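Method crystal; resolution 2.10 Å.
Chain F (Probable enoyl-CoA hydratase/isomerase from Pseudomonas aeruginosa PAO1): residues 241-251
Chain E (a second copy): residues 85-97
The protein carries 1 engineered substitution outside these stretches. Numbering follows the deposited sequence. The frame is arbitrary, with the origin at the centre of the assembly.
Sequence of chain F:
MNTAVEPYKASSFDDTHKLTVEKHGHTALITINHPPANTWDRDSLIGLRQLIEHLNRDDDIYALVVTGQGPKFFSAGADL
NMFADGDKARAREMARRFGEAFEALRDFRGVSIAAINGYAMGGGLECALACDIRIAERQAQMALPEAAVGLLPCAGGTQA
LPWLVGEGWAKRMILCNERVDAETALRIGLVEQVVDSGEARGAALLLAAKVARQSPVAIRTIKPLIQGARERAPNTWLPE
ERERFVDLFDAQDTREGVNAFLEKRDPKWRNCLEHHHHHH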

# COMPACT_ATOMS: atom_id res chain seq x y z
N GLU F 241 12.76 -5.31 -10.66
CA GLU F 241 13.88 -6.24 -10.53
C GLU F 241 14.50 -6.54 -11.88
O GLU F 241 15.72 -6.43 -12.05
CB GLU F 241 13.40 -7.52 -9.87
CG GLU F 241 14.43 -8.59 -9.65
CD GLU F 241 13.81 -9.84 -9.07
OE1 GLU F 241 13.25 -9.78 -7.96
OE2 GLU F 241 13.84 -10.89 -9.74
N ARG F 242 13.67 -6.85 -12.87
CA ARG F 242 14.18 -7.11 -14.20
C ARG F 242 14.84 -5.86 -14.78
O ARG F 242 15.90 -5.94 -15.41
CB ARG F 242 13.03 -7.59 -15.06
CG ARG F 242 12.22 -8.66 -14.38
CD ARG F 242 11.08 -9.07 -15.27
NE ARG F 242 10.07 -9.84 -14.57
CZ ARG F 242 8.95 -9.35 -14.04
NH1 ARG F 242 8.66 -8.06 -14.11
NH2 ARG F 242 8.09 -10.18 -13.44
N GLU F 243 14.23 -4.69 -14.59
CA GLU F 243 14.82 -3.46 -15.09
C GLU F 243 16.15 -3.14 -14.41
O GLU F 243 17.01 -2.49 -15.00
CB GLU F 243 13.84 -2.30 -14.93
CG GLU F 243 14.46 -0.94 -15.12
CD GLU F 243 13.44 0.15 -14.98
OE1 GLU F 243 13.53 1.15 -15.73
OE2 GLU F 243 12.54 -0.01 -14.13
N ARG F 244 16.33 -3.54 -13.15
CA ARG F 244 17.61 -3.25 -12.51
C ARG F 244 18.66 -4.25 -12.96
O ARG F 244 19.85 -3.93 -13.02
CB ARG F 244 17.47 -3.24 -11.00
CG ARG F 244 16.53 -2.17 -10.55
CD ARG F 244 16.41 -2.16 -9.07
NE ARG F 244 17.66 -1.74 -8.45
CZ ARG F 244 18.04 -0.47 -8.34
NH1 ARG F 244 17.27 0.50 -8.80
NH2 ARG F 244 19.19 -0.18 -7.75
N PHE F 245 18.21 -5.44 -13.30
CA PHE F 245 19.10 -6.49 -13.77
C PHE F 245 19.77 -6.10 -15.07
O PHE F 245 20.99 -6.26 -15.23
CB PHE F 245 18.27 -7.75 -13.95
CG PHE F 245 19.00 -8.85 -14.54
CD1 PHE F 245 19.75 -9.69 -13.75
CD2 PHE F 245 18.95 -9.05 -15.90
CE1 PHE F 245 20.45 -10.72 -14.31
CE2 PHE F 245 19.65 -10.08 -16.46
CZ PHE F 245 20.40 -10.93 -15.67
N VAL F 246 18.97 -5.59 -16.01
CA VAL F 246 19.47 -5.14 -17.30
C VAL F 246 20.36 -3.92 -17.12
O VAL F 246 21.36 -3.77 -17.83
CB VAL F 246 18.30 -4.93 -18.28
CG1 VAL F 246 17.84 -6.32 -18.80
CG2 VAL F 246 17.15 -4.13 -17.64
N ASP F 247 20.03 -3.03 -16.16
CA ASP F 247 20.92 -1.92 -15.84
C ASP F 247 22.27 -2.41 -15.36
O ASP F 247 23.28 -1.72 -15.50
CB ASP F 247 20.36 -1.03 -14.73
CG ASP F 247 19.03 -0.47 -15.06
OD1 ASP F 247 18.63 -0.50 -16.24
OD2 ASP F 247 18.42 0.07 -14.13
N LEU F 248 22.27 -3.50 -14.61
CA LEU F 248 23.54 -4.09 -14.25
C LEU F 248 24.24 -4.58 -15.51
O LEU F 248 25.40 -4.24 -15.74
CB LEU F 248 23.33 -5.22 -13.26
CG LEU F 248 22.99 -4.74 -11.85
CD1 LEU F 248 22.76 -5.95 -11.01
CD2 LEU F 248 24.09 -3.87 -11.24
N PHE F 249 23.48 -5.23 -16.41
CA PHE F 249 24.08 -5.82 -17.61
C PHE F 249 24.71 -4.77 -18.52
O PHE F 249 25.70 -5.05 -19.20
CB PHE F 249 23.05 -6.70 -18.34
CG PHE F 249 23.63 -7.52 -19.52
CD1 PHE F 249 24.25 -6.91 -20.61
CD2 PHE F 249 23.57 -8.91 -19.52
CE1 PHE F 249 24.79 -7.64 -21.65
CE2 PHE F 249 24.11 -9.65 -20.58
CZ PHE F 249 24.72 -9.00 -21.65
N ASP F 250 24.15 -3.56 -18.62
CA ASP F 250 24.82 -2.56 -19.46
C ASP F 250 25.92 -1.86 -18.67
O ASP F 250 25.89 -0.67 -18.37
CB ASP F 250 23.85 -1.57 -20.11
CG ASP F 250 23.09 -0.71 -19.11
OD1 ASP F 250 23.35 -0.76 -17.90
OD2 ASP F 250 22.20 0.03 -19.57
N ALA F 251 26.93 -2.65 -18.32
CA ALA F 251 28.07 -2.16 -17.57
C ALA F 251 29.25 -3.03 -17.97
O ALA F 251 29.09 -4.18 -18.39
CB ALA F 251 27.84 -2.21 -16.05
N ASP E 85 27.34 -13.50 -23.39
CA ASP E 85 27.63 -12.13 -23.69
C ASP E 85 27.65 -11.97 -25.19
O ASP E 85 27.88 -12.95 -25.91
CB ASP E 85 28.96 -11.77 -23.05
CG ASP E 85 28.97 -12.07 -21.58
OD1 ASP E 85 27.89 -12.41 -21.04
OD2 ASP E 85 30.06 -12.01 -20.97
N GLY E 86 27.41 -10.76 -25.67
CA GLY E 86 27.18 -9.60 -24.83
C GLY E 86 25.81 -8.99 -25.06
O GLY E 86 25.55 -7.87 -24.62
N ASP E 87 24.93 -9.74 -25.73
CA ASP E 87 23.62 -9.22 -26.12
C ASP E 87 22.70 -8.92 -24.95
O ASP E 87 22.41 -9.80 -24.13
CB ASP E 87 22.94 -10.22 -27.06
CG ASP E 87 21.51 -9.81 -27.44
OD1 ASP E 87 21.08 -8.68 -27.13
OD2 ASP E 87 20.79 -10.63 -28.04
N LYS E 88 22.24 -7.66 -24.89
CA LYS E 88 21.25 -7.16 -23.95
C LYS E 88 19.81 -7.46 -24.32
O LYS E 88 18.98 -7.58 -23.42
CB LYS E 88 21.38 -5.65 -23.78
CG LYS E 88 22.56 -5.31 -22.99
CD LYS E 88 22.81 -3.83 -22.73
CE LYS E 88 23.29 -3.06 -23.94
NZ LYS E 88 23.84 -1.75 -23.48
N ALA E 89 19.48 -7.47 -25.61
CA ALA E 89 18.09 -7.68 -25.97
C ALA E 89 17.62 -9.01 -25.45
O ALA E 89 16.53 -9.13 -24.89
CB ALA E 89 17.92 -7.64 -27.49
N ARG E 90 18.44 -10.04 -25.61
CA ARG E 90 17.98 -11.32 -25.14
C ARG E 90 17.87 -11.32 -23.63
O ARG E 90 16.80 -11.63 -23.09
CB ARG E 90 18.88 -12.45 -25.64
CG ARG E 90 17.99 -13.60 -26.16
CD ARG E 90 18.69 -14.60 -26.98
NE ARG E 90 19.97 -15.01 -26.42
CZ ARG E 90 20.00 -15.92 -25.49
NH1 ARG E 90 21.19 -16.30 -25.05
NH2 ARG E 90 18.82 -16.32 -25.02
N ALA E 91 18.95 -10.93 -22.93
CA ALA E 91 18.92 -10.89 -21.47
C ALA E 91 17.61 -10.31 -20.95
O ALA E 91 17.00 -10.86 -20.02
CB ALA E 91 20.11 -10.08 -20.95
N ARG E 92 17.13 -9.22 -21.57
CA ARG E 92 15.85 -8.65 -21.15
C ARG E 92 14.75 -9.68 -21.36
O ARG E 92 13.88 -9.87 -20.50
CB ARG E 92 15.56 -7.36 -21.93
CG ARG E 92 14.29 -6.55 -21.52
CD ARG E 92 12.97 -7.19 -21.98
NE ARG E 92 11.78 -6.46 -21.55
CZ ARG E 92 10.53 -6.88 -21.76
NH1 ARG E 92 10.32 -8.03 -22.40
NH2 ARG E 92 9.51 -6.17 -21.32
N GLU E 93 14.82 -10.41 -22.47
CA GLU E 93 13.73 -11.30 -22.85
C GLU E 93 13.71 -12.55 -22.00
O GLU E 93 12.64 -13.03 -21.61
CB GLU E 93 13.90 -11.69 -24.30
CG GLU E 93 12.67 -12.30 -24.85
CD GLU E 93 12.84 -12.59 -26.29
OE1 GLU E 93 12.15 -13.47 -26.80
OE2 GLU E 93 13.70 -11.96 -26.94
N MET E 94 14.90 -13.12 -21.75
CA MET E 94 14.98 -14.29 -20.87
C MET E 94 14.49 -13.95 -19.48
O MET E 94 13.69 -14.69 -18.92
CB MET E 94 16.40 -14.87 -20.81
CG MET E 94 17.10 -14.59 -22.12
SD MET E 94 15.92 -14.65 -23.56
CE MET E 94 15.37 -16.41 -23.61
N ALA E 95 14.90 -12.79 -18.94
CA ALA E 95 14.43 -12.41 -17.62
C ALA E 95 12.91 -12.32 -17.60
O ALA E 95 12.27 -12.71 -16.62
CB ALA E 95 15.06 -11.09 -17.21
N ARG E 96 12.32 -11.83 -18.68
CA ARG E 96 10.87 -11.73 -18.75
C ARG E 96 10.25 -13.12 -18.70
O ARG E 96 9.25 -13.34 -18.01
CB ARG E 96 10.51 -11.00 -20.04
CG ARG E 96 9.56 -9.83 -19.88
CD ARG E 96 8.21 -10.24 -19.42
NE ARG E 96 7.32 -9.10 -19.37
CZ ARG E 96 6.03 -9.20 -19.09
NH1 ARG E 96 5.28 -8.11 -19.07
NH2 ARG E 96 5.49 -10.38 -18.86
N ARG E 97 10.87 -14.07 -19.41
CA ARG E 97 10.37 -15.44 -19.50
C ARG E 97 10.37 -16.14 -18.16
O ARG E 97 9.53 -17.00 -17.89
CB ARG E 97 11.21 -16.21 -20.50
CG ARG E 97 11.13 -15.53 -21.83
CD ARG E 97 9.70 -15.23 -22.20
NE ARG E 97 9.67 -14.31 -23.34
CZ ARG E 97 8.64 -13.55 -23.67
NH1 ARG E 97 8.72 -12.75 -24.72
NH2 ARG E 97 7.52 -13.59 -22.95

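Helices from two protein chains can pack together without a single hydrogen bond between them, provided that bulky side chains on one find small residues and exposed backbone on the other. The contact between the end of a chain F helix, through Phe F249, and the helix that follows Asp E87 in chain E, in two copies of a probable enoyl-CoA hydratase/isomerase, illustrates the principle. The helices run nearly antiparallel, at 154°, their axes approach to 9.9 Å, and the two stretches together bury 496 Å².

Chain F supplies the bulk. Arg F242, Phe F245, Val F246 and Phe F249 recur at spacings of three and four, so that all direct their CA-to-CB bonds toward chain E. In reply, Ala E91 and Ala E95, one turn apart, also point toward the partner. Having no side chain beyond CB, they need no rotamer and leave room for the larger groups opposite.

Phe F249 gives up the most surface. Its t rotamer (chi1 -172°) carries the ring to the start of the chain E helix. Phe F249 CE1 lies 3.1 Å from Gly E86 O, which sits at the ring edge, near its plane, where the slightly positive ring hydrogens suit a carbonyl oxygen. Phe F249 CD2 is 3.9 Å from Ala E91 CB, an apolar contact, and Phe F249 CD1 is 3.3 Å from Lys E88 CG. Here the lysine acts through its aliphatic portion: its CA-to-CB bond points sideways, but the chain, with chi angles m, t, m and t, brings its end nearer to chain F. Lys E88 NZ reaches 3.4 Å from Asp F250 CB, yet remains 4.6 Å from Asp F250 OD2, so the opposite charges are neighbours without forming a salt bridge.

Beside this ring, the CA-to-CB bond of Asp E87 points away from chain F. With chi1 at 175° (t), it caps its helix: Asp E87 OD1 accepts weak bonds from Ala E89 N at 2.5 Å and Arg E90 N at 3.3 Å.

Further along, Val F246 is buried in the m rotamer, and Val F246 CG1 fills the space beside the Arg E92 backbone, 3.9 Å from Arg E92 CA and 4.0 Å from Arg E92 CB. The arginine's NH1 and NH2 are hydrogen-bonded elsewhere in the structure. Arg F242, in m with chi2 and chi3 both t, runs alongside the chain E helix, toward its later residues, with Arg F242 CD 4.1 Å from Ala E95 O and 4.4 Å from Arg E96 CA. Long polar residues thus contribute their carbon chains to an interface built on shape.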